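Side-chain contacts in alkyltransferase-like protein 1 (Schizosaccharomyces pombe, PDB 3GVA), which recognises O(6)-alkylguanine lesions in DNA, flips the damaged base out of the duplex and presents it to nucleotide excision repair: residues M3-F6 against Y7-V10; Y90-S93 against L94-K98. All coordinates share one frame; numbering follows the deposited sequence.

Interaction 1. Residues M3-F6 against Y7-V10; sequences MDEF and YTKV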
loop_
_atom_site.group_PDB
_atom_site.type_symbol
_atom_site.label_atom_id
_atom_site.label_comp_id
_atom_site.label_asym_id
_atom_site.label_seq_id
_atom_site.Cartn_x
_atom_site.Cartn_y
_atom_site.Cartn_z
ATOM N N MET A 3 14.763 14.000 -0.907
ATOM C CA MET A 3 13.405 13.474 -0.946
ATOM C C MET A 3 12.706 13.629 -2.296
ATOM O O MET A 3 11.988 12.728 -2.725
ATOM C CB MET A 3 12.556 14.131 0.144
ATOM C CG MET A 3 12.868 13.643 1.547
ATOM S SD MET A 3 12.525 11.878 1.785
ATOM C CE MET A 3 14.199 11.182 1.654
ATOM N N ASP A 4 12.909 14.760 -2.968
ATOM C CA ASP A 4 12.256 14.972 -4.257
ATOM C C ASP A 4 12.505 13.790 -5.196
ATOM O O ASP A 4 11.566 13.248 -5.789
ATOM C CB ASP A 4 12.730 16.278 -4.907
ATOM C CG ASP A 4 14.222 16.285 -5.199
ATOM O OD1 ASP A 4 14.645 17.108 -6.033
ATOM O OD2 ASP A 4 14.970 15.484 -4.597
ATOM N N GLU A 5 13.762 13.372 -5.321
ATOM C CA GLU A 5 14.068 12.245 -6.188
ATOM C C GLU A 5 13.700 10.907 -5.540
ATOM O O GLU A 5 13.361 9.947 -6.239
ATOM C CB GLU A 5 15.547 12.243 -6.585
ATOM C CG GLU A 5 15.798 11.383 -7.813
ATOM C CD GLU A 5 17.119 11.661 -8.503
ATOM O OE1 GLU A 5 17.476 12.849 -8.666
ATOM O OE2 GLU A 5 17.788 10.682 -8.906
ATOM N N PHE A 6 13.754 10.841 -4.211
ATOM C CA PHE A 6 13.416 9.606 -3.505
ATOM C C PHE A 6 11.949 9.245 -3.726
ATOM O O PHE A 6 11.617 8.086 -3.946
ATOM C CB PHE A 6 13.676 9.747 -1.998
ATOM C CG PHE A 6 13.292 8.527 -1.200
ATOM C CD1 PHE A 6 14.001 7.334 -1.339
ATOM C CD2 PHE A 6 12.204 8.560 -0.329
ATOM C CE1 PHE A 6 13.629 6.194 -0.628
ATOM C CE2 PHE A 6 11.824 7.426 0.387
ATOM C CZ PHE A 6 12.537 6.241 0.237
ATOM N N TYR A 7 11.073 10.242 -3.653
ATOM C CA TYR A 7 9.646 10.020 -3.839
ATOM C C TYR A 7 9.357 9.381 -5.193
ATOM O O TYR A 7 8.592 8.427 -5.280
ATOM C CB TYR A 7 8.878 11.345 -3.712
ATOM C CG TYR A 7 8.650 11.814 -2.287
ATOM C CD1 TYR A 7 9.384 11.287 -1.224
ATOM C CD2 TYR A 7 7.698 12.796 -2.005
ATOM C CE1 TYR A 7 9.177 11.728 0.090
ATOM C CE2 TYR A 7 7.483 13.247 -0.698
ATOM C CZ TYR A 7 8.224 12.707 0.344
ATOM O OH TYR A 7 8.013 13.148 1.633
ATOM N N THR A 8 9.979 9.907 -6.244
ATOM C CA THR A 8 9.771 9.369 -7.585
ATOM C C THR A 8 10.256 7.921 -7.690
ATOM O O THR A 8 9.673 7.112 -8.418
ATOM C CB THR A 8 10.476 10.241 -8.649
ATOM O OG1 THR A 8 11.896 10.188 -8.470
ATOM C CG2 THR A 8 10.027 11.692 -8.506
ATOM N N LYS A 9 11.310 7.593 -6.952
ATOM C CA LYS A 9 11.865 6.238 -6.947
ATOM C C LYS A 9 10.878 5.302 -6.245
ATOM O O LYS A 9 10.735 4.122 -6.601
ATOM C CB LYS A 9 13.205 6.239 -6.211
ATOM C CG LYS A 9 14.083 5.034 -6.507
ATOM C CD LYS A 9 15.399 5.106 -5.741
ATOM C CE LYS A 9 16.376 4.041 -6.222
ATOM N NZ LYS A 9 15.784 2.669 -6.196
ATOM N N VAL A 10 10.200 5.842 -5.233
ATOM C CA VAL A 10 9.205 5.086 -4.487
ATOM C C VAL A 10 8.008 4.835 -5.402
ATOM O O VAL A 10 7.529 3.706 -5.505
ATOM C CB VAL A 10 8.741 5.867 -3.233
ATOM C CG1 VAL A 10 7.480 5.235 -2.659
ATOM C CG2 VAL A 10 9.856 5.863 -2.175
#
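Phe-6 and Tyr-7 carry this local contact in the first turns of helix 3-14, part of the DNA-binding domain of the MGMT family. The two side chains, borne by consecutive residues, cross at about a right angle: CD2 of Phe-6 comes to the edge of the Tyr-7 ring, 4.0 Å from Tyr-7 CD1. One turn on, the CG2 methyl of Val-10 lies over a face of the Phe-6 ring, displaced toward its rim, in a CH-pi contact 3.8 Å from the ring centroid. Phe-6 can meet it because its CG is anti to the backbone N (chi1 178°), which swings the ring along the helix toward Val-10. This ring is buried, and Gln-40 and Val-41 of helix 38-46 also touch it. Cut back to an alanine, this position would probably leave the Val-10 methyl and the Tyr-7 edge without their aromatic neighbour and open a gap against helix 38-46. Tyr-7 turns the other way: CG anti to the carbonyl carbon (chi1 -79°) sends its ring back beside Met-3, whose bent chain places SD 3.8 Å from Tyr-7 CE1 in an oblique Met-aromatic contact. Beyond the segments, the Tyr-7 ring meets that of His-47. The backbone below is ordinary helix, with Tyr-7 N bonded to Met-3 O and Val-10 N to Phe-6 O. On the exposed side Glu-5 O is gripped twice, by Lys-9 N and by the Thr-8 hydroxyl, both from the same face of its carbonyl plane; Thr-8 OG1 makes the shorter bond, 2.7 Å to Glu-5 O.

Interaction 2. Residues Y90-S93 against L94-K98; sequences YQTS and LGEYK
Thr-92 OG1 sits at the centre of the turn of a beta hairpin, strands 90-91 and 97-98, with three bonds on one oxygen. It accepts from Leu-94 N and, at 3.1 Å, from Glu-96 N, and it donates to the anti lone pair of Glu-96 OE1. Chi1 of 70° tucks the hydroxyl between its own backbone N and carbonyl carbon, facing the turn. That turn is type I, Thr-92 to Gly-95, closed by Gly-95 N on Thr-92 O; at the backbone angles of Gly-95 a side chain would jam against the preceding carbonyl oxygen. Thr-92 N in turn bonds Glu-96 O at 2.7 Å.

On one face of the hairpin Gln-91 lies obliquely across Tyr-97, its amide plane 23° from the ring plane. Its NE2 sends a nearly straight bond of 3.3 Å to Gly-95 O, reached from above the carbonyl plane. This pair also touches Arg-69, which probes the flipped base. On the other face Tyr-90 and Lys-98 run side by side, joined in the backbone by a pair of N-H...O bonds. Lys-98 O lies over the Tyr-90 ring, and at the far end Lys-98 NZ donates to Tyr-90 OH at 3.1 Å.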
loop_
_atom_site.group_PDB
_atom_site.type_symbol
_atom_site.label_atom_id
_atom_site.label_comp_id
_atom_site.label_asym_id
_atom_site.label_seq_id
_atom_site.Cartn_x
_atom_site.Cartn_y
_atom_site.Cartn_z
ATOM N N TYR A 90 -11.686 -9.134 4.621
ATOM C CA TYR A 90 -12.622 -9.421 5.690
ATOM C C TYR A 90 -12.558 -8.318 6.729
ATOM O O TYR A 90 -11.709 -7.429 6.644
ATOM C CB TYR A 90 -12.347 -10.785 6.326
ATOM C CG TYR A 90 -10.917 -11.054 6.730
ATOM C CD1 TYR A 90 -10.036 -11.688 5.858
ATOM C CD2 TYR A 90 -10.465 -10.742 8.013
ATOM C CE1 TYR A 90 -8.733 -12.019 6.258
ATOM C CE2 TYR A 90 -9.166 -11.066 8.425
ATOM C CZ TYR A 90 -8.308 -11.704 7.544
ATOM O OH TYR A 90 -7.027 -12.024 7.949
ATOM N N GLN A 91 -13.463 -8.363 7.700
ATOM C CA GLN A 91 -13.507 -7.336 8.730
ATOM C C GLN A 91 -13.228 -7.926 10.106
ATOM O O GLN A 91 -13.834 -8.926 10.492
ATOM C CB GLN A 91 -14.878 -6.647 8.701
ATOM C CG GLN A 91 -15.053 -5.537 9.724
ATOM C CD GLN A 91 -16.287 -4.696 9.458
ATOM O OE1 GLN A 91 -17.321 -5.208 9.034
ATOM N NE2 GLN A 91 -16.187 -3.396 9.719
ATOM N N THR A 92 -12.295 -7.309 10.833
ATOM C CA THR A 92 -11.916 -7.768 12.172
ATOM C C THR A 92 -12.967 -7.383 13.211
ATOM O O THR A 92 -13.900 -6.636 12.914
ATOM C CB THR A 92 -10.581 -7.143 12.629
ATOM O OG1 THR A 92 -10.773 -5.744 12.877
ATOM C CG2 THR A 92 -9.513 -7.321 11.569
ATOM N N SER A 93 -12.795 -7.885 14.432
ATOM C CA SER A 93 -13.708 -7.588 15.532
ATOM C C SER A 93 -13.576 -6.133 15.965
ATOM O O SER A 93 -14.394 -5.630 16.734
ATOM C CB SER A 93 -13.422 -8.497 16.731
ATOM O OG SER A 93 -12.074 -8.379 17.161
ATOM N N LEU A 94 -12.538 -5.465 15.476
ATOM C CA LEU A 94 -12.309 -4.062 15.795
ATOM C C LEU A 94 -12.942 -3.159 14.744
ATOM O O LEU A 94 -12.973 -1.941 14.906
ATOM C CB LEU A 94 -10.808 -3.770 15.873
ATOM C CG LEU A 94 -10.035 -4.376 17.044
ATOM C CD1 LEU A 94 -8.561 -3.990 16.933
ATOM C CD2 LEU A 94 -10.628 -3.880 18.361
ATOM N N GLY A 95 -13.438 -3.760 13.664
ATOM C CA GLY A 95 -14.054 -2.986 12.601
ATOM C C GLY A 95 -13.087 -2.631 11.482
ATOM O O GLY A 95 -13.425 -1.875 10.572
ATOM N N GLU A 96 -11.878 -3.177 11.545
ATOM C CA GLU A 96 -10.869 -2.916 10.529
ATOM C C GLU A 96 -10.999 -3.908 9.382
ATOM O O GLU A 96 -11.309 -5.077 9.593
ATOM C CB GLU A 96 -9.467 -3.085 11.105
ATOM C CG GLU A 96 -9.199 -2.402 12.416
ATOM C CD GLU A 96 -8.042 -3.059 13.133
ATOM O OE1 GLU A 96 -8.212 -4.215 13.579
ATOM O OE2 GLU A 96 -6.965 -2.435 13.235
ATOM N N TYR A 97 -10.751 -3.440 8.167
ATOM C CA TYR A 97 -10.788 -4.320 7.011
ATOM C C TYR A 97 -9.391 -4.910 6.913
ATOM O O TYR A 97 -8.396 -4.201 7.073
ATOM C CB TYR A 97 -11.176 -3.531 5.762
ATOM C CG TYR A 97 -12.643 -3.169 5.786
ATOM C CD1 TYR A 97 -13.617 -4.167 5.836
ATOM C CD2 TYR A 97 -13.061 -1.841 5.799
ATOM C CE1 TYR A 97 -14.969 -3.855 5.899
ATOM C CE2 TYR A 97 -14.420 -1.515 5.862
ATOM C CZ TYR A 97 -15.364 -2.530 5.912
ATOM O OH TYR A 97 -16.706 -2.229 5.976
ATOM N N LYS A 98 -9.315 -6.210 6.660
ATOM C CA LYS A 98 -8.025 -6.885 6.623
ATOM C C LYS A 98 -7.943 -7.951 5.543
ATOM O O LYS A 98 -8.956 -8.405 5.018
ATOM C CB LYS A 98 -7.784 -7.525 7.997
ATOM C CG LYS A 98 -6.452 -8.218 8.197
ATOM C CD LYS A 98 -6.398 -8.841 9.595
ATOM C CE LYS A 98 -5.029 -9.436 9.905
ATOM N NZ LYS A 98 -4.585 -10.414 8.868
#

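How the interactions relate
Interactions 1 and 2 lie on opposite sides of the chain's centre, 32 Å apart between centres and about 21 Å between nearest atoms, so neither touches the other. Each nevertheless lies nearer to a different part of the base-flipping machinery. In interaction 1 the side chain of Val-10 is about 7 Å from that of Tyr-25, inferred to be required for phosphate rotation, and the side chain of Phe-6 is about 9 Å from that of Arg-39, the inferred arginine finger. Interaction 2 comes closer to its site: the side chain of Gln-91 is about 3 Å from that of Arg-69. Interaction 1 thus stands back from its sites at the start of a helix, while interaction 2 is a surface hairpin in touch with the arginine that reads the lesion.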